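Local coordinates for protein guanine nucleotide exchange factor p115rhogef (Homo sapiens, PDB 1IAP) that probably acts as a guanine nucleotide exchange factor for Rho, its N-terminal RGS-like domain being of the family that recognises G protein alpha subunits, at residues A[118-122]-A[123-127]; A[140-143]-A[144-148]; A[183-187]-A[188-192]. All blocks are in the same frame, centred on the assembly; numbering follows the deposited sequence.

Interaction 1 of 3, residues A[118-122]-A[123-127]; sequences SKRLM and GMTPW
Lys119 and Met124 meet through backbone and side chain where helix 106-121 ends and the chain turns toward helix 128-135. Two backbone hydrogen bonds make the turn. Met124 N donates to Lys119 O at 2.7 Å, and Gly123 N to Arg120 O at 3.0 Å. The second donor stands well above the carbonyl plane, at a C=O...N angle of 106°. Gly123, the first residue to leave helical geometry, has positive phi (75°), and with these bonds it forms a Schellman motif.

Apolar contacts gather round Met124 and Thr125. The CB atoms of Lys119 and Met124 lie 3.9 Å apart, and Lys119 CB also meets the methyl CG2 of Thr125 at 3.7 Å. Met124 SD rests against Met122 CB at 4.0 Å, the two thioethers crossing at a slant with their sulfurs close by.

Thr125 points back at the helix. Its OG1, set between the backbone N and the carbonyl carbon (chi1 54°), is 3.3 Å from Arg120 CA and touches Arg120 CG, an oxygen against carbons at the root of the arginine side chain. The charged ends leave the turn: Arg120 runs out extended to a salt bridge with Glu128, and Lys119 bends back to one with Asp115.

The side-chain contacts within the turn are modest and mostly exposed, so the reversal of the chain rests chiefly on the two amide-carbonyl bonds, while the charged ends are tied to Glu128 and Asp115 in the helices after and before it.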
loop_
_atom_site.group_PDB
_atom_site.type_symbol
_atom_site.label_atom_id
_atom_site.label_comp_id
_atom_site.label_asym_id
_atom_site.label_seq_id
_atom_site.Cartn_x
_atom_site.Cartn_y
_atom_site.Cartn_z
ATOM N N SER A 118 -6.842 10.867 13.688
ATOM C CA SER A 118 -7.375 12.123 14.212
ATOM C C SER A 118 -8.576 12.597 13.401
ATOM O O SER A 118 -9.613 12.945 13.964
ATOM C CB SER A 118 -6.297 13.208 14.222
ATOM O OG SER A 118 -5.290 12.901 15.165
ATOM N N LYS A 119 -8.439 12.580 12.078
ATOM C CA LYS A 119 -9.514 13.009 11.189
ATOM C C LYS A 119 -10.734 12.098 11.330
ATOM O O LYS A 119 -11.872 12.560 11.270
ATOM C CB LYS A 119 -9.036 13.019 9.735
ATOM C CG LYS A 119 -7.890 13.979 9.443
ATOM C CD LYS A 119 -8.339 15.435 9.435
ATOM C CE LYS A 119 -7.190 16.369 9.066
ATOM N NZ LYS A 119 -6.612 16.055 7.725
ATOM N N ARG A 120 -10.485 10.812 11.567
ATOM C CA ARG A 120 -11.565 9.829 11.714
ATOM C C ARG A 120 -12.450 10.133 12.921
ATOM O O ARG A 120 -13.675 9.969 12.867
ATOM C CB ARG A 120 -10.992 8.417 11.844
ATOM C CG ARG A 120 -12.056 7.335 11.831
ATOM C CD ARG A 120 -11.469 5.954 12.081
ATOM N NE ARG A 120 -12.504 4.939 11.922
ATOM C CZ ARG A 120 -12.510 3.755 12.521
ATOM N NH1 ARG A 120 -11.523 3.408 13.338
ATOM N NH2 ARG A 120 -13.520 2.923 12.311
ATOM N N LEU A 121 -11.820 10.566 14.010
ATOM C CA LEU A 121 -12.545 10.908 15.231
ATOM C C LEU A 121 -13.473 12.095 14.987
ATOM O O LEU A 121 -14.529 12.205 15.608
ATOM C CB LEU A 121 -11.562 11.242 16.355
ATOM C CG LEU A 121 -10.658 10.098 16.814
ATOM C CD1 LEU A 121 -9.636 10.616 17.817
ATOM C CD2 LEU A 121 -11.502 8.982 17.418
ATOM N N MET A 122 -13.079 12.960 14.058
ATOM C CA MET A 122 -13.853 14.145 13.714
ATOM C C MET A 122 -14.833 13.895 12.567
ATOM O O MET A 122 -15.533 14.812 12.136
ATOM C CB MET A 122 -12.911 15.291 13.329
ATOM C CG MET A 122 -11.922 15.688 14.410
ATOM S SD MET A 122 -10.927 17.119 13.929
ATOM C CE MET A 122 -9.523 16.326 13.171
ATOM N N GLY A 123 -14.867 12.660 12.069
ATOM C CA GLY A 123 -15.754 12.314 10.968
ATOM C C GLY A 123 -15.243 12.857 9.645
ATOM O O GLY A 123 -16.013 13.079 8.708
ATOM N N MET A 124 -13.933 13.056 9.563
ATOM C CA MET A 124 -13.318 13.593 8.358
ATOM C C MET A 124 -12.588 12.564 7.496
ATOM O O MET A 124 -11.677 12.907 6.747
ATOM C CB MET A 124 -12.402 14.769 8.717
ATOM C CG MET A 124 -13.162 15.981 9.237
ATOM S SD MET A 124 -12.100 17.251 9.953
ATOM C CE MET A 124 -11.605 18.147 8.476
ATOM N N THR A 125 -12.995 11.299 7.601
ATOM C CA THR A 125 -12.397 10.240 6.794
ATOM C C THR A 125 -13.489 9.519 6.015
ATOM O O THR A 125 -14.618 9.370 6.495
ATOM C CB THR A 125 -11.590 9.227 7.636
ATOM O OG1 THR A 125 -12.408 8.703 8.688
ATOM C CG2 THR A 125 -10.350 9.901 8.222
ATOM N N PRO A 126 -13.170 9.084 4.790
ATOM C CA PRO A 126 -14.118 8.384 3.920
ATOM C C PRO A 126 -14.513 6.983 4.348
ATOM O O PRO A 126 -13.778 6.296 5.061
ATOM C CB PRO A 126 -13.382 8.357 2.579
ATOM C CG PRO A 126 -11.937 8.253 2.998
ATOM C CD PRO A 126 -11.876 9.276 4.104
ATOM N N TRP A 127 -15.700 6.579 3.909
ATOM C CA TRP A 127 -16.227 5.245 4.160
ATOM C C TRP A 127 -16.425 4.817 5.612
ATOM O O TRP A 127 -16.405 3.626 5.907
ATOM C CB TRP A 127 -15.342 4.223 3.439
ATOM C CG TRP A 127 -15.201 4.519 1.980
ATOM C CD1 TRP A 127 -14.059 4.870 1.319
ATOM C CD2 TRP A 127 -16.242 4.493 0.999
ATOM N NE1 TRP A 127 -14.325 5.064 -0.015
ATOM C CE2 TRP A 127 -15.657 4.838 -0.239
ATOM C CE3 TRP A 127 -17.615 4.209 1.045
ATOM C CZ2 TRP A 127 -16.395 4.902 -1.423
ATOM C CZ3 TRP A 127 -18.349 4.273 -0.134
ATOM C CH2 TRP A 127 -17.738 4.618 -1.352
#

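Interaction 2 of 3, residues A[140-143]-A[144-148]; sequences RDRA and SYEAR
Asp141 O is gripped by two donors, the hydroxyl of Ser144 and the backbone N of Tyr145. Ser144 OG donates to Asp141 O at 2.8 Å, while Tyr145 N approaches the same oxygen in the carbonyl plane at 3.1 Å. The hydroxyl is brought back over the turn by a chi1 of 69°, which also lays OG against Asp141 CB. The carboxylate of Asp141 works on the amide two residues on: OD2 accepts a weak bond from Ala143 N at 3.1 Å, and OD1 lies beside Ser144 CB.

The next rungs follow at once: Glu146 N binds Arg142 O at 2.8 Å and Ala147 N binds Ala143 O, so the regular helical ladder is already running.

The Arg142 side chain, bent at chi2 (62°), runs alongside Tyr145 in the same direction. One guanidinium face lies against the ring's CD1, which is 3.4 Å from Arg142 NH1, with the two planes 41° apart. Glu146 crosses this arginine at about a right angle. Its carboxylate stops short of a salt bridge, and a water at the guanidinium edge joins the two, accepting from Arg142 NE at 2.8 Å and donating to Glu146 OE2 at 2.7 Å.

A side chain before the first turn accepting from an amide within it is the mark of an N-cap, here Asp141 starting helix 142-162 at the surface of the RGS-like domain.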
loop_
_atom_site.group_PDB
_atom_site.type_symbol
_atom_site.label_atom_id
_atom_site.label_comp_id
_atom_site.label_asym_id
_atom_site.label_seq_id
_atom_site.Cartn_x
_atom_site.Cartn_y
_atom_site.Cartn_z
ATOM N N ARG A 140 -18.435 -15.242 14.786
ATOM C CA ARG A 140 -17.658 -16.339 15.358
ATOM C C ARG A 140 -16.805 -17.056 14.319
ATOM O O ARG A 140 -15.983 -17.904 14.672
ATOM C CB ARG A 140 -18.589 -17.383 15.970
ATOM C CG ARG A 140 -19.429 -16.906 17.115
ATOM C CD ARG A 140 -20.346 -18.037 17.552
ATOM N NE ARG A 140 -21.308 -17.622 18.563
ATOM C CZ ARG A 140 -21.297 -18.034 19.827
ATOM N NH1 ARG A 140 -20.361 -18.874 20.261
ATOM N NH2 ARG A 140 -22.257 -17.638 20.648
ATOM N N ASP A 141 -17.052 -16.762 13.044
ATOM C CA ASP A 141 -16.322 -17.380 11.943
ATOM C C ASP A 141 -15.458 -16.337 11.243
ATOM O O ASP A 141 -15.970 -15.475 10.531
ATOM C CB ASP A 141 -17.312 -18.010 10.952
ATOM C CG ASP A 141 -16.626 -18.696 9.770
ATOM O OD1 ASP A 141 -17.346 -19.118 8.842
ATOM O OD2 ASP A 141 -15.383 -18.822 9.756
ATOM N N ARG A 142 -14.147 -16.457 11.414
ATOM C CA ARG A 142 -13.202 -15.525 10.816
ATOM C C ARG A 142 -13.251 -15.499 9.289
ATOM O O ARG A 142 -13.176 -14.428 8.692
ATOM C CB ARG A 142 -11.783 -15.838 11.286
ATOM C CG ARG A 142 -10.804 -14.701 11.057
ATOM C CD ARG A 142 -11.234 -13.474 11.838
ATOM N NE ARG A 142 -10.368 -12.321 11.608
ATOM C CZ ARG A 142 -10.633 -11.094 12.042
ATOM N NH1 ARG A 142 -11.746 -10.853 12.727
ATOM N NH2 ARG A 142 -9.782 -10.110 11.800
ATOM N N ALA A 143 -13.397 -16.668 8.662
ATOM C CA ALA A 143 -13.447 -16.764 7.196
ATOM C C ALA A 143 -14.645 -16.031 6.591
ATOM O O ALA A 143 -14.527 -15.380 5.547
ATOM C CB ALA A 143 -13.447 -18.226 6.760
ATOM N N SER A 144 -15.798 -16.136 7.244
ATOM C CA SER A 144 -16.995 -15.467 6.767
ATOM C C SER A 144 -16.845 -13.963 6.959
ATOM O O SER A 144 -17.338 -13.179 6.151
ATOM C CB SER A 144 -18.241 -15.975 7.502
ATOM O OG SER A 144 -18.242 -15.574 8.862
ATOM N N TYR A 145 -16.181 -13.559 8.042
ATOM C CA TYR A 145 -15.971 -12.140 8.295
ATOM C C TYR A 145 -14.996 -11.591 7.266
ATOM O O TYR A 145 -15.200 -10.506 6.724
ATOM C CB TYR A 145 -15.414 -11.881 9.699
ATOM C CG TYR A 145 -15.131 -10.409 9.930
ATOM C CD1 TYR A 145 -13.852 -9.962 10.242
ATOM C CD2 TYR A 145 -16.149 -9.459 9.804
ATOM C CE1 TYR A 145 -13.587 -8.593 10.420
ATOM C CE2 TYR A 145 -15.897 -8.091 9.984
ATOM C CZ TYR A 145 -14.614 -7.669 10.288
ATOM O OH TYR A 145 -14.362 -6.323 10.449
ATOM N N GLU A 146 -13.923 -12.340 7.021
ATOM C CA GLU A 146 -12.926 -11.928 6.046
ATOM C C GLU A 146 -13.567 -11.753 4.680
ATOM O O GLU A 146 -13.214 -10.834 3.947
ATOM C CB GLU A 146 -11.783 -12.942 5.977
ATOM C CG GLU A 146 -10.886 -12.931 7.205
ATOM C CD GLU A 146 -9.816 -14.008 7.170
ATOM O OE1 GLU A 146 -9.947 -14.970 6.380
ATOM O OE2 GLU A 146 -8.844 -13.896 7.947
ATOM N N ALA A 147 -14.537 -12.611 4.355
ATOM C CA ALA A 147 -15.236 -12.525 3.072
ATOM C C ALA A 147 -16.018 -11.211 2.984
ATOM O O ALA A 147 -16.055 -10.578 1.930
ATOM C CB ALA A 147 -16.167 -13.717 2.878
ATOM N N ARG A 148 -16.645 -10.814 4.092
ATOM C CA ARG A 148 -17.399 -9.561 4.146
ATOM C C ARG A 148 -16.478 -8.363 3.928
ATOM O O ARG A 148 -16.850 -7.407 3.240
ATOM C CB ARG A 148 -18.128 -9.408 5.490
ATOM C CG ARG A 148 -19.405 -10.222 5.614
ATOM C CD ARG A 148 -20.120 -9.920 6.925
ATOM N NE ARG A 148 -21.449 -10.531 7.000
ATOM C CZ ARG A 148 -21.680 -11.813 7.273
ATOM N NH1 ARG A 148 -20.671 -12.643 7.500
ATOM N NH2 ARG A 148 -22.927 -12.263 7.339
HETATM O O HOH W 1 -8.143 -12.165 9.934
#

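Interaction 3 of 3, residues A[183-187]-A[188-192]; sequences LYMRH and LGVRT
Met185 and Val190 pack side by side on the buried flank of the turn that follows helix 171-187. Met185 CB is 3.9 Å from Val190 CB, and the sulfur of the methionine nears the CG2 methyl of the valine. Val190 is directed toward the last helical turn, and its CB sits 3.3 Å from Met185 O. Leu188 packs next to it: with CG anti to the carbonyl carbon (chi1 -61°), it sets CD1 3.6 Å from Tyr184 CE2, the two side chains meeting at a slant, and CD1 also nears Met185 CE. Leu18 of helix 15-28 touches both Tyr184 and Met185, and Tyr184 OH is hydrogen-bonded to Lys12 O.

Two backbone amides hold the buried carbonyl of Met185. Val190 N and Leu188 N approach Met185 O from opposite faces of its plane, each at 2.9 Å. Gly189 N closes the turn on Arg186 O at 3.1 Å.

The solvent side is looser. Thr192 OG1 lies at the edge of the Arg186 guanidinium, near its plane and 3.5 Å from Arg186 NH2. Closer in, Arg186 CA makes a CH...O contact with Val190 O.

Val190 N to Met185 O and Gly189 N to Arg186 O, around a glycine of positive phi, constitute a Schellman motif; here it ends helix 171-187 and turns the chain toward helix 142-162, where Val190 meets Ala153.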
loop_
_atom_site.group_PDB
_atom_site.type_symbol
_atom_site.label_atom_id
_atom_site.label_comp_id
_atom_site.label_asym_id
_atom_site.label_seq_id
_atom_site.Cartn_x
_atom_site.Cartn_y
_atom_site.Cartn_z
ATOM N N LEU A 183 -2.943 -3.898 -7.372
ATOM C CA LEU A 183 -2.000 -4.993 -7.203
ATOM C C LEU A 183 -2.031 -5.570 -5.794
ATOM O O LEU A 183 -2.128 -6.786 -5.613
ATOM C CB LEU A 183 -0.579 -4.532 -7.554
ATOM C CG LEU A 183 0.511 -5.609 -7.602
ATOM C CD1 LEU A 183 0.195 -6.606 -8.709
ATOM C CD2 LEU A 183 1.861 -4.959 -7.851
ATOM N N TYR A 184 -1.990 -4.698 -4.794
ATOM C CA TYR A 184 -1.995 -5.148 -3.413
ATOM C C TYR A 184 -3.341 -5.728 -2.971
ATOM O O TYR A 184 -3.382 -6.687 -2.198
ATOM C CB TYR A 184 -1.565 -4.019 -2.469
ATOM C CG TYR A 184 -1.366 -4.503 -1.053
ATOM C CD1 TYR A 184 -0.202 -5.177 -0.686
ATOM C CD2 TYR A 184 -2.358 -4.336 -0.093
ATOM C CE1 TYR A 184 -0.034 -5.682 0.603
ATOM C CE2 TYR A 184 -2.198 -4.835 1.201
ATOM C CZ TYR A 184 -1.036 -5.504 1.537
ATOM O OH TYR A 184 -0.873 -5.990 2.810
ATOM N N MET A 185 -4.436 -5.131 -3.433
ATOM C CA MET A 185 -5.769 -5.617 -3.072
ATOM C C MET A 185 -5.972 -7.039 -3.597
ATOM O O MET A 185 -6.560 -7.882 -2.928
ATOM C CB MET A 185 -6.853 -4.680 -3.617
ATOM C CG MET A 185 -7.070 -3.419 -2.776
ATOM S SD MET A 185 -7.686 -3.814 -1.091
ATOM C CE MET A 185 -6.696 -2.663 -0.092
ATOM N N ARG A 186 -5.452 -7.300 -4.790
ATOM C CA ARG A 186 -5.545 -8.618 -5.415
ATOM C C ARG A 186 -4.820 -9.629 -4.519
ATOM O O ARG A 186 -5.240 -10.778 -4.392
ATOM C CB ARG A 186 -4.890 -8.553 -6.789
ATOM C CG ARG A 186 -5.233 -9.673 -7.739
ATOM C CD ARG A 186 -4.748 -9.301 -9.131
ATOM N NE ARG A 186 -5.313 -8.021 -9.555
ATOM C CZ ARG A 186 -4.618 -7.019 -10.088
ATOM N NH1 ARG A 186 -3.308 -7.130 -10.278
ATOM N NH2 ARG A 186 -5.237 -5.894 -10.418
ATOM N N HIS A 187 -3.764 -9.160 -3.854
ATOM C CA HIS A 187 -2.971 -9.975 -2.939
ATOM C C HIS A 187 -3.791 -10.339 -1.696
ATOM O O HIS A 187 -3.550 -11.361 -1.056
ATOM C CB HIS A 187 -1.708 -9.207 -2.534
ATOM C CG HIS A 187 -0.829 -9.941 -1.571
ATOM N ND1 HIS A 187 -0.794 -9.648 -0.226
ATOM C CD2 HIS A 187 0.058 -10.946 -1.761
ATOM C CE1 HIS A 187 0.078 -10.439 0.372
ATOM N NE2 HIS A 187 0.608 -11.236 -0.538
ATOM N N LEU A 188 -4.757 -9.490 -1.353
ATOM C CA LEU A 188 -5.616 -9.738 -0.200
ATOM C C LEU A 188 -6.879 -10.502 -0.602
ATOM O O LEU A 188 -7.772 -10.702 0.216
ATOM C CB LEU A 188 -6.005 -8.422 0.480
ATOM C CG LEU A 188 -4.875 -7.552 1.037
ATOM C CD1 LEU A 188 -5.468 -6.292 1.662
ATOM C CD2 LEU A 188 -4.059 -8.336 2.066
ATOM N N GLY A 189 -6.948 -10.919 -1.865
ATOM C CA GLY A 189 -8.106 -11.656 -2.344
ATOM C C GLY A 189 -9.238 -10.763 -2.822
ATOM O O GLY A 189 -10.331 -11.244 -3.133
ATOM N N VAL A 190 -8.975 -9.460 -2.885
ATOM C CA VAL A 190 -9.976 -8.496 -3.321
ATOM C C VAL A 190 -9.990 -8.424 -4.841
ATOM O O VAL A 190 -9.018 -7.996 -5.468
ATOM C CB VAL A 190 -9.712 -7.100 -2.709
ATOM C CG1 VAL A 190 -10.700 -6.067 -3.246
ATOM C CG2 VAL A 190 -9.808 -7.177 -1.193
ATOM N N ARG A 191 -11.102 -8.862 -5.422
ATOM C CA ARG A 191 -11.272 -8.873 -6.869
ATOM C C ARG A 191 -11.365 -7.471 -7.453
ATOM O O ARG A 191 -12.079 -6.612 -6.937
ATOM C CB ARG A 191 -12.511 -9.685 -7.248
ATOM C CG ARG A 191 -12.494 -11.100 -6.699
ATOM C CD ARG A 191 -13.756 -11.860 -7.055
ATOM N NE ARG A 191 -13.839 -13.123 -6.325
ATOM C CZ ARG A 191 -14.544 -13.300 -5.210
ATOM N NH1 ARG A 191 -15.235 -12.297 -4.687
ATOM N NH2 ARG A 191 -14.551 -14.484 -4.612
ATOM N N THR A 192 -10.615 -7.250 -8.526
ATOM C CA THR A 192 -10.589 -5.963 -9.212
ATOM C C THR A 192 -11.602 -5.937 -10.360
ATOM O O THR A 192 -11.531 -6.829 -11.236
ATOM C CB THR A 192 -9.171 -5.659 -9.749
ATOM O OG1 THR A 192 -8.261 -5.558 -8.645
ATOM C CG2 THR A 192 -9.151 -4.358 -10.549
#

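All three contacts lie at helix ends of one RGS-like domain, but at different depths. Interactions 1 and 2 are surface contacts, on helix 106-121 and helix 142-162, with centres 25 Å apart; interaction 3 is partly buried and nearer the chain's centre. Interactions 1 and 3 share the Schellman motif, yet the first surrounds it with exposed thioethers and aliphatic stems, the third with tyrosine, methionine and valine packed against helices 15-28, 32-43 and 142-162. Interaction 2 starts a helix instead, using a side-chain cap and a water bridge. It lies about 17 Å, centre to centre, from interaction 3, whose Leu188 O is bound by Arg150 of the same helix 142-162.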